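Local coordinates for protein putative methylase (PDB 3LDU) that probably methylates guanine bases of ribosomal RNA, pairing an RNA-binding THUMP domain with a Rossmann-like methyltransferase domain that holds GTP in the crystal, at residues I84-Y89 and V123-K128; I90-Q95 and Y130-L135; A94-S99 and L136-E141; E141-F146 and W233-K238. All coordinates share one frame; numbering follows the deposited sequence.

Contact 1. Residues I84-Y89 and V123-K128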
loop_
_atom_site.group_PDB
_atom_site.type_symbol
_atom_site.label_atom_id
_atom_site.label_comp_id
_atom_site.label_asym_id
_atom_site.label_seq_id
_atom_site.Cartn_x
_atom_site.Cartn_y
_atom_site.Cartn_z
ATOM N N ILE A 84 10.574 12.194 26.859
ATOM C CA ILE A 84 9.733 11.023 26.637
ATOM C C ILE A 84 10.302 9.867 27.452
ATOM O O ILE A 84 11.519 9.744 27.578
ATOM C CB ILE A 84 9.715 10.646 25.148
ATOM C CG1 ILE A 84 9.075 11.771 24.335
ATOM C CG2 ILE A 84 8.993 9.309 24.920
ATOM C CD1 ILE A 84 9.290 11.622 22.849
ATOM N N ASN A 85 9.433 9.032 28.023
ATOM C CA ASN A 85 9.900 7.874 28.772
ATOM C C ASN A 85 10.175 6.730 27.816
ATOM O O ASN A 85 9.320 5.870 27.594
ATOM C CB ASN A 85 8.890 7.444 29.838
ATOM C CG ASN A 85 9.401 6.289 30.698
ATOM O OD1 ASN A 85 8.634 5.638 31.406
ATOM N ND2 ASN A 85 10.705 6.038 30.639
ATOM N N TRP A 86 11.367 6.733 27.231
ATOM C CA TRP A 86 11.679 5.765 26.192
ATOM C C TRP A 86 11.747 4.317 26.674
ATOM O O TRP A 86 11.494 3.398 25.897
ATOM C CB TRP A 86 12.937 6.174 25.420
ATOM C CG TRP A 86 12.627 7.257 24.438
ATOM C CD1 TRP A 86 12.886 8.597 24.566
ATOM C CD2 TRP A 86 11.947 7.097 23.187
ATOM N NE1 TRP A 86 12.419 9.273 23.455
ATOM C CE2 TRP A 86 11.838 8.373 22.604
ATOM C CE3 TRP A 86 11.425 5.992 22.510
ATOM C CZ2 TRP A 86 11.237 8.574 21.361
ATOM C CZ3 TRP A 86 10.826 6.200 21.267
ATOM C CH2 TRP A 86 10.731 7.479 20.717
ATOM N N SER A 87 12.086 4.111 27.946
ATOM C CA SER A 87 12.147 2.758 28.497
ATOM C C SER A 87 10.794 2.036 28.441
ATOM O O SER A 87 10.740 0.806 28.491
ATOM C CB SER A 87 12.661 2.783 29.939
ATOM O OG SER A 87 11.756 3.473 30.781
ATOM N N ARG A 88 9.706 2.798 28.349
ATOM C CA ARG A 88 8.372 2.211 28.208
ATOM C C ARG A 88 8.209 1.499 26.864
ATOM O O ARG A 88 7.422 0.562 26.737
ATOM C CB ARG A 88 7.284 3.285 28.335
ATOM C CG ARG A 88 6.907 3.660 29.760
ATOM C CD ARG A 88 5.749 4.654 29.765
ATOM N NE ARG A 88 4.718 4.285 28.795
ATOM C CZ ARG A 88 3.661 5.036 28.498
ATOM N NH1 ARG A 88 3.487 6.209 29.093
ATOM N NH2 ARG A 88 2.779 4.616 27.601
ATOM N N TYR A 89 8.969 1.944 25.869
ATOM C CA TYR A 89 8.802 1.476 24.499
ATOM C C TYR A 89 9.981 0.680 23.969
ATOM O O TYR A 89 9.807 -0.198 23.125
ATOM C CB TYR A 89 8.575 2.673 23.588
ATOM C CG TYR A 89 7.432 3.528 24.047
ATOM C CD1 TYR A 89 6.126 3.070 23.961
ATOM C CD2 TYR A 89 7.656 4.782 24.578
ATOM C CE1 TYR A 89 5.077 3.845 24.383
ATOM C CE2 TYR A 89 6.615 5.565 25.003
ATOM C CZ TYR A 89 5.326 5.096 24.900
ATOM O OH TYR A 89 4.286 5.887 25.326
ATOM N N VAL A 123 19.227 8.036 23.740
ATOM C CA VAL A 123 20.309 7.436 24.508
ATOM C C VAL A 123 20.305 8.023 25.923
ATOM O O VAL A 123 20.404 7.287 26.919
ATOM C CB VAL A 123 21.678 7.659 23.825
ATOM C CG1 VAL A 123 22.820 7.400 24.798
ATOM C CG2 VAL A 123 21.803 6.785 22.580
ATOM N N GLU A 124 20.173 9.345 26.012
ATOM C CA GLU A 124 20.176 10.020 27.314
ATOM C C GLU A 124 18.997 9.568 28.174
ATOM O O GLU A 124 19.152 9.314 29.373
ATOM C CB GLU A 124 20.126 11.537 27.134
ATOM C CG GLU A 124 21.434 12.155 26.714
ATOM C CD GLU A 124 22.064 12.934 27.845
ATOM O OE1 GLU A 124 22.994 12.399 28.487
ATOM O OE2 GLU A 124 21.612 14.073 28.102
ATOM N N SER A 125 17.824 9.475 27.550
ATOM C CA SER A 125 16.604 9.043 28.233
ATOM C C SER A 125 16.737 7.630 28.815
ATOM O O SER A 125 16.393 7.388 29.976
ATOM C CB SER A 125 15.403 9.101 27.289
ATOM O OG SER A 125 14.237 8.618 27.940
ATOM N N LEU A 126 17.243 6.709 28.002
ATOM C CA LEU A 126 17.417 5.317 28.411
ATOM C C LEU A 126 18.523 5.158 29.450
ATOM O O LEU A 126 18.386 4.383 30.392
ATOM C CB LEU A 126 17.724 4.441 27.199
ATOM C CG LEU A 126 16.569 4.366 26.200
ATOM C CD1 LEU A 126 16.969 3.524 25.006
ATOM C CD2 LEU A 126 15.332 3.790 26.875
ATOM N N LYS A 127 19.620 5.883 29.267
ATOM C CA LYS A 127 20.729 5.830 30.223
ATOM C C LYS A 127 20.223 6.186 31.615
ATOM O O LYS A 127 20.631 5.589 32.624
ATOM C CB LYS A 127 21.838 6.797 29.799
ATOM C CG LYS A 127 22.824 7.102 30.915
ATOM C CD LYS A 127 23.832 8.183 30.539
ATOM C CE LYS A 127 24.757 8.471 31.726
ATOM N NZ LYS A 127 25.721 9.576 31.465
ATOM N N LYS A 128 19.325 7.160 31.675
ATOM C CA LYS A 128 18.746 7.587 32.943
ATOM C C LYS A 128 17.825 6.512 33.537
ATOM O O LYS A 128 17.898 6.206 34.734
ATOM C CB LYS A 128 17.994 8.908 32.758
ATOM C CG LYS A 128 17.359 9.458 34.025
ATOM C CD LYS A 128 16.690 10.808 33.778
ATOM C CE LYS A 128 17.710 11.895 33.456
ATOM N NZ LYS A 128 17.073 13.239 33.334
HETATM O O HOH W 1 13.620 6.107 29.316
#
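The indole of W86 stands with its CD1 edge turned to S125 of helix 111-129, so that the serine hydroxyl lies in the plane of the ring and 3.6 Å separates W86 CD1 from S125 OG. On one face of the indole rests I84 CG2, from two residues earlier in the chain. S125 holds OG anti to its backbone N (chi1 177°), which carries the hydroxyl off the helix and into the turn. There it donates to the carbonyl of I84, S125 OG to I84 O being 3.0 Å, and arrives nearly along the C=O axis. OG also accepts from a water; that water accepts the N-H of S87, with 2.9 Å from S87 N to the water oxygen, and, weakly, one from N85 ND2. One turn-bound water thus couples the buried hydroxyl to the inverse gamma turn centred on N85. Beside this polar patch, L126 reaches across with one methyl: CD2 comes to 3.4 Å from S87 N and 3.7 Å from W86 CB, pressing on the backbone where W86 passes into S87. N85 ND2 donates to S87 OG, tying the centre of the turn to the residue that follows it. The indole N-H is spent on T81 O, while the ring packs on I66, I156 and, in helix 111-129, I122, so W86 fills the space between that helix and the mixed sheet that carries strands 63-70 and 153-159.

Contact 2. Residues I90-Q95 and Y130-L135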
loop_
_atom_site.group_PDB
_atom_site.type_symbol
_atom_site.label_atom_id
_atom_site.label_comp_id
_atom_site.label_asym_id
_atom_site.label_seq_id
_atom_site.Cartn_x
_atom_site.Cartn_y
_atom_site.Cartn_z
ATOM N N ILE A 90 11.176 1.027 24.440
ATOM C CA ILE A 90 12.419 0.361 24.047
ATOM C C ILE A 90 12.966 -0.396 25.252
ATOM O O ILE A 90 13.397 0.226 26.209
ATOM C CB ILE A 90 13.509 1.386 23.590
ATOM C CG1 ILE A 90 12.971 2.326 22.499
ATOM C CG2 ILE A 90 14.760 0.666 23.094
ATOM C CD1 ILE A 90 12.266 1.617 21.392
ATOM N N PRO A 91 12.945 -1.735 25.200
ATOM C CA PRO A 91 13.376 -2.552 26.339
ATOM C C PRO A 91 14.889 -2.694 26.420
ATOM O O PRO A 91 15.618 -2.339 25.495
ATOM C CB PRO A 91 12.739 -3.907 26.045
ATOM C CG PRO A 91 12.683 -3.965 24.563
ATOM C CD PRO A 91 12.454 -2.567 24.088
ATOM N N TYR A 92 15.351 -3.217 27.552
ATOM C CA TYR A 92 16.766 -3.355 27.823
ATOM C C TYR A 92 17.504 -4.097 26.722
ATOM O O TYR A 92 17.156 -5.228 26.384
ATOM C CB TYR A 92 16.939 -4.099 29.153
ATOM C CG TYR A 92 18.319 -4.018 29.729
ATOM C CD1 TYR A 92 18.860 -2.794 30.105
ATOM C CD2 TYR A 92 19.079 -5.167 29.925
ATOM C CE1 TYR A 92 20.133 -2.712 30.651
ATOM C CE2 TYR A 92 20.357 -5.095 30.478
ATOM C CZ TYR A 92 20.872 -3.862 30.833
ATOM O OH TYR A 92 22.134 -3.774 31.378
ATOM N N GLY A 93 18.525 -3.456 26.163
ATOM C CA GLY A 93 19.398 -4.114 25.210
ATOM C C GLY A 93 18.896 -4.023 23.774
ATOM O O GLY A 93 19.589 -4.428 22.838
ATOM N N ALA A 94 17.693 -3.492 23.600
ATOM C CA ALA A 94 17.109 -3.380 22.259
ATOM C C ALA A 94 17.876 -2.402 21.378
ATOM O O ALA A 94 18.513 -1.472 21.875
ATOM C CB ALA A 94 15.628 -2.981 22.329
ATOM N N GLN A 95 17.804 -2.629 20.068
ATOM C CA GLN A 95 18.373 -1.715 19.074
ATOM C C GLN A 95 17.326 -0.667 18.716
ATOM O O GLN A 95 16.142 -0.986 18.599
ATOM C CB GLN A 95 18.769 -2.468 17.796
ATOM C CG GLN A 95 19.846 -3.528 17.994
ATOM C CD GLN A 95 20.201 -4.216 16.694
ATOM O OE1 GLN A 95 20.436 -3.564 15.680
ATOM N NE2 GLN A 95 20.236 -5.540 16.715
ATOM N N TYR A 130 17.737 3.230 32.815
ATOM C CA TYR A 130 18.391 1.934 32.987
ATOM C C TYR A 130 19.667 2.032 33.803
ATOM O O TYR A 130 20.411 1.061 33.908
ATOM C CB TYR A 130 18.692 1.289 31.627
ATOM C CG TYR A 130 17.444 0.902 30.860
ATOM C CD1 TYR A 130 16.276 0.594 31.535
ATOM C CD2 TYR A 130 17.435 0.839 29.470
ATOM C CE1 TYR A 130 15.128 0.238 30.866
ATOM C CE2 TYR A 130 16.272 0.481 28.771
ATOM C CZ TYR A 130 15.122 0.181 29.487
ATOM O OH TYR A 130 13.947 -0.176 28.860
ATOM N N LEU A 131 19.917 3.206 34.376
ATOM C CA LEU A 131 21.086 3.407 35.222
ATOM C C LEU A 131 22.334 2.804 34.578
ATOM O O LEU A 131 23.119 2.128 35.243
ATOM C CB LEU A 131 20.850 2.764 36.588
ATOM C CG LEU A 131 19.495 3.072 37.232
ATOM C CD1 LEU A 131 19.202 2.133 38.399
ATOM C CD2 LEU A 131 19.421 4.531 37.663
ATOM N N GLU A 132 22.508 3.036 33.280
ATOM C CA GLU A 132 23.630 2.440 32.560
ATOM C C GLU A 132 24.916 3.250 32.686
ATOM O O GLU A 132 25.017 4.369 32.183
ATOM C CB GLU A 132 23.276 2.193 31.093
ATOM C CG GLU A 132 22.175 1.163 30.911
ATOM C CD GLU A 132 22.476 0.180 29.801
ATOM O OE1 GLU A 132 23.436 -0.605 29.948
ATOM O OE2 GLU A 132 21.747 0.188 28.786
ATOM N N ASP A 133 25.892 2.658 33.367
ATOM C CA ASP A 133 27.174 3.297 33.634
ATOM C C ASP A 133 28.162 3.090 32.488
ATOM O O ASP A 133 28.809 4.038 32.035
ATOM C CB ASP A 133 27.751 2.761 34.950
ATOM C CG ASP A 133 27.549 1.260 35.111
ATOM O OD1 ASP A 133 27.339 0.575 34.087
ATOM O OD2 ASP A 133 27.603 0.765 36.261
ATOM N N GLY A 134 28.273 1.849 32.025
ATOM C CA GLY A 134 29.158 1.522 30.925
ATOM C C GLY A 134 28.461 1.675 29.588
ATOM O O GLY A 134 27.517 2.456 29.455
ATOM N N LEU A 135 28.933 0.928 28.596
ATOM C CA LEU A 135 28.348 0.959 27.261
ATOM C C LEU A 135 26.859 0.619 27.291
ATOM O O LEU A 135 26.464 -0.422 27.815
ATOM C CB LEU A 135 29.090 -0.016 26.342
ATOM C CG LEU A 135 30.295 0.518 25.569
ATOM C CD1 LEU A 135 30.800 1.814 26.158
ATOM C CD2 LEU A 135 31.414 -0.503 25.479
HETATM O O HOH W 2 13.437 -3.298 29.714
HETATM O O HOH W 3 19.344 -0.689 26.905
#
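Two tyrosines form a T-shaped pair: the CD1 edge of Y92 points at one face of the Y130 ring, with planes at 88° and centroids 5.6 Å apart. Y92 CD1 lies toward the rim of that face, 4.0 Å from Y130 CD2. Y92 places CG anti to its backbone N (chi1 -166°), which swings the ring out toward Y130, the first residue beyond the helical part of 111-129. Among the hydrogen bonds, the phenol of Y130 donates to the carbonyl of I90, Y130 OH to I90 O measuring 2.7 Å, in the carbonyl plane and on a lone pair. Water supplies two bridges. One water accepts from Y92 N and donates to Y130 OH; another links G93 N to E132 OE2. These backbone N-H groups belong to the type II turn P91-A94, closed by A94 N to P91 O. The carboxylate of E132, poorly ordered, crosses Y92 obliquely, its OE2 3.8 Å from Y92 CE1. The chemistry is thus that of a hydrated surface joint, fixed firmly at the phenol and loosely at the glutamate.

Contact 3. Residues A94-S99 and L136-E141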
loop_
_atom_site.group_PDB
_atom_site.type_symbol
_atom_site.label_atom_id
_atom_site.label_comp_id
_atom_site.label_asym_id
_atom_site.label_seq_id
_atom_site.Cartn_x
_atom_site.Cartn_y
_atom_site.Cartn_z
ATOM N N ALA A 94 17.693 -3.492 23.600
ATOM C CA ALA A 94 17.109 -3.380 22.259
ATOM C C ALA A 94 17.876 -2.402 21.378
ATOM O O ALA A 94 18.513 -1.472 21.875
ATOM C CB ALA A 94 15.628 -2.981 22.329
ATOM N N GLN A 95 17.804 -2.629 20.068
ATOM C CA GLN A 95 18.373 -1.715 19.074
ATOM C C GLN A 95 17.326 -0.667 18.716
ATOM O O GLN A 95 16.142 -0.986 18.599
ATOM C CB GLN A 95 18.769 -2.468 17.796
ATOM C CG GLN A 95 19.846 -3.528 17.994
ATOM C CD GLN A 95 20.201 -4.216 16.694
ATOM O OE1 GLN A 95 20.436 -3.564 15.680
ATOM N NE2 GLN A 95 20.236 -5.540 16.715
ATOM N N PHE A 96 17.761 0.582 18.567
ATOM C CA PHE A 96 16.861 1.674 18.191
ATOM C C PHE A 96 17.504 2.594 17.160
ATOM O O PHE A 96 17.784 3.771 17.434
ATOM C CB PHE A 96 16.360 2.457 19.424
ATOM C CG PHE A 96 17.455 2.952 20.343
ATOM C CD1 PHE A 96 17.866 4.277 20.309
ATOM C CD2 PHE A 96 18.057 2.096 21.257
ATOM C CE1 PHE A 96 18.863 4.736 21.168
ATOM C CE2 PHE A 96 19.055 2.550 22.122
ATOM C CZ PHE A 96 19.462 3.863 22.075
ATOM N N PRO A 97 17.732 2.062 15.954
ATOM C CA PRO A 97 18.327 2.903 14.919
ATOM C C PRO A 97 17.304 3.966 14.520
ATOM O O PRO A 97 16.109 3.674 14.531
ATOM C CB PRO A 97 18.565 1.918 13.770
ATOM C CG PRO A 97 17.498 0.874 13.936
ATOM C CD PRO A 97 17.309 0.745 15.443
ATOM N N ILE A 98 17.757 5.176 14.217
ATOM C CA ILE A 98 16.850 6.212 13.720
ATOM C C ILE A 98 16.835 6.027 12.209
ATOM O O ILE A 98 17.708 6.509 11.493
ATOM C CB ILE A 98 17.309 7.626 14.120
ATOM C CG1 ILE A 98 17.809 7.636 15.573
ATOM C CG2 ILE A 98 16.174 8.621 13.952
ATOM C CD1 ILE A 98 16.759 7.154 16.594
ATOM N N SER A 99 15.858 5.270 11.739
ATOM C CA SER A 99 15.938 4.722 10.397
ATOM C C SER A 99 15.666 5.765 9.338
ATOM O O SER A 99 16.139 5.646 8.207
ATOM C CB SER A 99 14.979 3.541 10.250
ATOM O OG SER A 99 15.372 2.490 11.121
ATOM N N LEU A 136 26.032 1.505 26.744
ATOM C CA LEU A 136 24.631 1.175 26.520
ATOM C C LEU A 136 24.586 0.180 25.371
ATOM O O LEU A 136 24.766 0.551 24.213
ATOM C CB LEU A 136 23.805 2.423 26.190
ATOM C CG LEU A 136 22.327 2.195 25.854
ATOM C CD1 LEU A 136 21.407 3.055 26.714
ATOM C CD2 LEU A 136 22.071 2.449 24.376
ATOM N N LYS A 137 24.368 -1.088 25.701
ATOM C CA LYS A 137 24.378 -2.149 24.700
ATOM C C LYS A 137 23.123 -2.111 23.832
ATOM O O LYS A 137 22.020 -1.867 24.333
ATOM C CB LYS A 137 24.518 -3.517 25.371
ATOM C CG LYS A 137 25.728 -4.311 24.901
ATOM C CD LYS A 137 26.050 -5.457 25.847
ATOM C CE LYS A 137 27.316 -6.183 25.415
ATOM N NZ LYS A 137 27.711 -7.249 26.376
ATOM N N GLU A 138 23.318 -2.342 22.533
ATOM C CA GLU A 138 22.235 -2.417 21.556
ATOM C C GLU A 138 22.348 -3.732 20.786
ATOM O O GLU A 138 22.664 -3.737 19.593
ATOM C CB GLU A 138 22.306 -1.245 20.565
ATOM C CG GLU A 138 21.677 0.067 21.041
ATOM C CD GLU A 138 21.507 1.090 19.906
ATOM O OE1 GLU A 138 20.611 0.901 19.041
ATOM O OE2 GLU A 138 22.266 2.087 19.884
ATOM N N ASP A 139 22.075 -4.847 21.454
ATOM C CA ASP A 139 22.337 -6.152 20.851
ATOM C C ASP A 139 21.114 -7.057 20.683
ATOM O O ASP A 139 21.242 -8.181 20.206
ATOM C CB ASP A 139 23.429 -6.891 21.634
ATOM C CG ASP A 139 22.990 -7.260 23.042
ATOM O OD1 ASP A 139 21.911 -6.800 23.466
ATOM O OD2 ASP A 139 23.721 -8.010 23.725
ATOM N N LYS A 140 19.934 -6.582 21.071
ATOM C CA LYS A 140 18.730 -7.406 20.974
ATOM C C LYS A 140 17.892 -6.998 19.759
ATOM O O LYS A 140 18.439 -6.576 18.736
ATOM C CB LYS A 140 17.909 -7.345 22.270
ATOM C CG LYS A 140 18.686 -7.780 23.525
ATOM C CD LYS A 140 19.377 -9.121 23.305
ATOM C CE LYS A 140 20.133 -9.588 24.554
ATOM N NZ LYS A 140 19.204 -9.900 25.676
ATOM N N GLU A 141 16.571 -7.122 19.863
ATOM C CA GLU A 141 15.712 -6.862 18.702
ATOM C C GLU A 141 15.550 -5.372 18.361
ATOM O O GLU A 141 15.792 -4.492 19.185
ATOM C CB GLU A 141 14.351 -7.560 18.838
ATOM C CG GLU A 141 13.339 -6.853 19.717
ATOM C CD GLU A 141 13.582 -7.075 21.212
ATOM O OE1 GLU A 141 14.667 -7.572 21.592
ATOM O OE2 GLU A 141 12.674 -6.756 22.006
HETATM O O HOH W 4 19.379 -0.441 24.218
#
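E138 OE1 takes one bond across the contact, from the backbone N-H of F96: F96 N to E138 OE1 is 2.9 Å and almost straight at 172°, the donor standing above the carboxylate plane. The other oxygen, OE2, is bound by K119 of helix 111-129 in a salt bridge, so both ends of the carboxylate are engaged. With its chain extended beyond CG, E138 crosses F96 at about a right angle and lays its carboxylate on one face of the ring, the planes 17° apart and OE1 3.6 Å from F96 CD2. F96 CG sits in the crowded position between backbone N and carbonyl carbon (chi1 53°), and K119 also makes a cation-pi contact with the ring. Tip to tip with its edge comes L136, whose CD2 is 3.8 Å from F96 CZ. The loop 136-141 here runs across the approach to strand 98-104, an outermost strand of the seven-stranded mixed sheet that the THUMP domain shares with the ferredoxin-like one, and leads on to its parallel neighbour, strand 145-150. Q95 grips that loop twice. Its backbone N donates to E141 O at 2.9 Å, from above the carbonyl plane, and its extended side chain brings NE2 to within 2.9 Å of K140 O, nearly along the C=O axis. A water donates to both A94 O and K137 O, and A94 CB abuts E141 O at 3.5 Å.

Contact 4. Residues E141-F146 and W233-K238. With FMT (formic acid), chain C.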
loop_
_atom_site.group_PDB
_atom_site.type_symbol
_atom_site.label_atom_id
_atom_site.label_comp_id
_atom_site.label_asym_id
_atom_site.label_seq_id
_atom_site.Cartn_x
_atom_site.Cartn_y
_atom_site.Cartn_z
ATOM N N GLU A 141 16.571 -7.122 19.863
ATOM C CA GLU A 141 15.712 -6.862 18.702
ATOM C C GLU A 141 15.550 -5.372 18.361
ATOM O O GLU A 141 15.792 -4.492 19.185
ATOM C CB GLU A 141 14.351 -7.560 18.838
ATOM C CG GLU A 141 13.339 -6.853 19.717
ATOM C CD GLU A 141 13.582 -7.075 21.212
ATOM O OE1 GLU A 141 14.667 -7.572 21.592
ATOM O OE2 GLU A 141 12.674 -6.756 22.006
ATOM N N LYS A 142 15.132 -5.111 17.127
ATOM C CA LYS A 142 15.175 -3.769 16.538
ATOM C C LYS A 142 13.830 -3.032 16.597
ATOM O O LYS A 142 12.779 -3.600 16.277
ATOM C CB LYS A 142 15.665 -3.893 15.084
ATOM C CG LYS A 142 15.896 -2.591 14.339
ATOM C CD LYS A 142 16.428 -2.886 12.926
ATOM C CE LYS A 142 16.354 -1.661 12.012
ATOM N NZ LYS A 142 16.554 -1.984 10.563
ATOM N N TYR A 143 13.892 -1.769 17.029
ATOM C CA TYR A 143 12.750 -0.846 17.103
ATOM C C TYR A 143 13.112 0.383 16.273
ATOM O O TYR A 143 13.695 1.335 16.799
ATOM C CB TYR A 143 12.516 -0.424 18.569
ATOM C CG TYR A 143 12.045 -1.557 19.451
ATOM C CD1 TYR A 143 10.704 -1.692 19.792
ATOM C CD2 TYR A 143 12.937 -2.519 19.919
ATOM C CE1 TYR A 143 10.270 -2.751 20.603
ATOM C CE2 TYR A 143 12.515 -3.576 20.710
ATOM C CZ TYR A 143 11.178 -3.685 21.047
ATOM O OH TYR A 143 10.758 -4.738 21.832
ATOM N N PRO A 144 12.792 0.368 14.964
ATOM C CA PRO A 144 13.283 1.438 14.095
ATOM C C PRO A 144 12.507 2.715 14.359
ATOM O O PRO A 144 11.281 2.708 14.320
ATOM C CB PRO A 144 12.998 0.912 12.675
ATOM C CG PRO A 144 12.702 -0.586 12.857
ATOM C CD PRO A 144 12.061 -0.666 14.215
ATOM N N ILE A 145 13.218 3.800 14.631
ATOM C CA ILE A 145 12.574 5.054 14.992
ATOM C C ILE A 145 12.421 5.933 13.752
ATOM O O ILE A 145 13.375 6.117 12.991
ATOM C CB ILE A 145 13.395 5.798 16.066
ATOM C CG1 ILE A 145 13.725 4.863 17.244
ATOM C CG2 ILE A 145 12.663 7.048 16.545
ATOM C CD1 ILE A 145 12.506 4.358 18.031
ATOM N N PHE A 146 11.215 6.457 13.550
ATOM C CA PHE A 146 10.935 7.334 12.415
ATOM C C PHE A 146 10.562 8.725 12.927
ATOM O O PHE A 146 9.769 8.851 13.866
ATOM C CB PHE A 146 9.780 6.769 11.585
ATOM C CG PHE A 146 10.187 5.710 10.579
ATOM C CD1 PHE A 146 10.899 4.574 10.966
ATOM C CD2 PHE A 146 9.832 5.842 9.241
ATOM C CE1 PHE A 146 11.251 3.602 10.029
ATOM C CE2 PHE A 146 10.184 4.870 8.310
ATOM C CZ PHE A 146 10.890 3.754 8.706
ATOM N N TRP A 233 9.283 -8.152 18.856
ATOM C CA TRP A 233 9.318 -7.249 20.004
ATOM C C TRP A 233 8.933 -7.933 21.306
ATOM O O TRP A 233 7.840 -8.480 21.429
ATOM C CB TRP A 233 8.382 -6.065 19.783
ATOM C CG TRP A 233 8.839 -5.101 18.740
ATOM C CD1 TRP A 233 9.995 -5.158 18.008
ATOM C CD2 TRP A 233 8.157 -3.909 18.328
ATOM N NE1 TRP A 233 10.056 -4.076 17.146
ATOM C CE2 TRP A 233 8.942 -3.299 17.327
ATOM C CE3 TRP A 233 6.951 -3.303 18.705
ATOM C CZ2 TRP A 233 8.561 -2.107 16.699
ATOM C CZ3 TRP A 233 6.579 -2.126 18.088
ATOM C CH2 TRP A 233 7.381 -1.540 17.092
ATOM N N ARG A 234 9.829 -7.864 22.286
ATOM C CA ARG A 234 9.553 -8.412 23.615
ATOM C C ARG A 234 8.440 -7.641 24.317
ATOM O O ARG A 234 7.820 -8.149 25.253
ATOM C CB ARG A 234 10.820 -8.382 24.470
ATOM C CG ARG A 234 11.846 -9.408 24.053
ATOM C CD ARG A 234 13.143 -9.216 24.827
ATOM N NE ARG A 234 13.884 -8.060 24.338
ATOM C CZ ARG A 234 14.701 -7.319 25.078
ATOM N NH1 ARG A 234 14.893 -7.601 26.370
ATOM N NH2 ARG A 234 15.331 -6.295 24.529
ATOM N N THR A 235 8.197 -6.414 23.862
ATOM C CA THR A 235 7.218 -5.529 24.485
ATOM C C THR A 235 5.783 -5.851 24.062
ATOM O O THR A 235 4.836 -5.291 24.607
ATOM C CB THR A 235 7.515 -4.040 24.176
ATOM O OG1 THR A 235 7.435 -3.810 22.762
ATOM C CG2 THR A 235 8.905 -3.657 24.665
ATOM N N LEU A 236 5.630 -6.741 23.086
ATOM C CA LEU A 236 4.307 -7.184 22.659
ATOM C C LEU A 236 4.038 -8.594 23.158
ATOM O O LEU A 236 4.968 -9.379 23.362
ATOM C CB LEU A 236 4.186 -7.150 21.132
ATOM C CG LEU A 236 4.362 -5.791 20.465
ATOM C CD1 LEU A 236 4.192 -5.878 18.947
ATOM C CD2 LEU A 236 3.397 -4.787 21.066
ATOM N N ASP A 237 2.760 -8.904 23.359
ATOM C CA ASP A 237 2.327 -10.256 23.685
ATOM C C ASP A 237 2.329 -11.080 22.403
ATOM O O ASP A 237 1.518 -10.840 21.514
ATOM C CB ASP A 237 0.918 -10.222 24.283
ATOM C CG ASP A 237 0.350 -11.606 24.525
ATOM O OD1 ASP A 237 1.108 -12.596 24.438
ATOM O OD2 ASP A 237 -0.861 -11.703 24.808
ATOM N N LYS A 238 3.237 -12.048 22.318
ATOM C CA LYS A 238 3.443 -12.824 21.093
ATOM C C LYS A 238 2.190 -13.618 20.695
ATOM O O LYS A 238 2.022 -14.026 19.535
ATOM C CB LYS A 238 4.646 -13.757 21.272
ATOM C CG LYS A 238 5.378 -14.111 19.990
ATOM C CD LYS A 238 6.888 -14.193 20.212
ATOM C CE LYS A 238 7.490 -12.820 20.501
ATOM N NZ LYS A 238 8.961 -12.890 20.739
HETATM C C FMT C . 6.195 -0.889 21.959
HETATM O O1 FMT C . 5.233 -0.927 22.733
HETATM O O2 FMT C . 7.347 -1.230 22.246
#
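Three donors converge on one carboxylate oxygen, E141 OE2: the phenol of Y143 and the backbone N and NE of R234. Y143 OH to E141 OE2 is 2.8 Å, on the anti lone pair. The amide R234 N comes from above the carboxylate plane, and R234 NE bridges both oxygens, 2.9 Å from E141 OE1 and equally far from OE2, each through its syn lone pair. Carboxylate and guanidinium planes stand 74° apart, so the salt bridge is not coplanar; such crowding of donors should favour the ionised acid. R234 NH2 adds a weak bond to E141 OE1; its stronger partner is Y92 O. Next to this cluster the Y143 ring stacks face to face on the five-membered ring of W233, with planes at 20° and Y143 CE1 3.3 Å from W233 CD2. The indole NE1 donates to K142 O at 2.9 Å, fixing its rotation. T235 OG1 donates to O2 of a formic acid molecule, probably from the crystallisation liquor, at 2.6 Å. W233 to L236 form a type I turn. The contact docks the loop before helix 238-251 of the methyltransferase domain on the segment leading into strand 145-150 of the THUMP domain, an interdomain junction of aromatic stack and salt bridge.

How the contacts relate
Contacts 1, 2 and 3 lie within the THUMP domain, their centres 9 to 12 Å apart; the segments of contact 1 alternate with those of contacts 2 and 3, which start from one shared stretch. The loop after helix 74-82, with the start of strand 98-104, supplies the first segments; the second follow in order along helix 111-129 and the loop after it. F96 of contact 3 packs on V123 and L126 of contact 1. Contact 4, centred 10 Å from contact 3, shares E141 with it, reaches neighbouring strand 145-150 and brings in 233-238 from the methyltransferase domain. R234 binding Y92 O extends this junction to contact 2, so one loop network links both regions, remote from the GTP site.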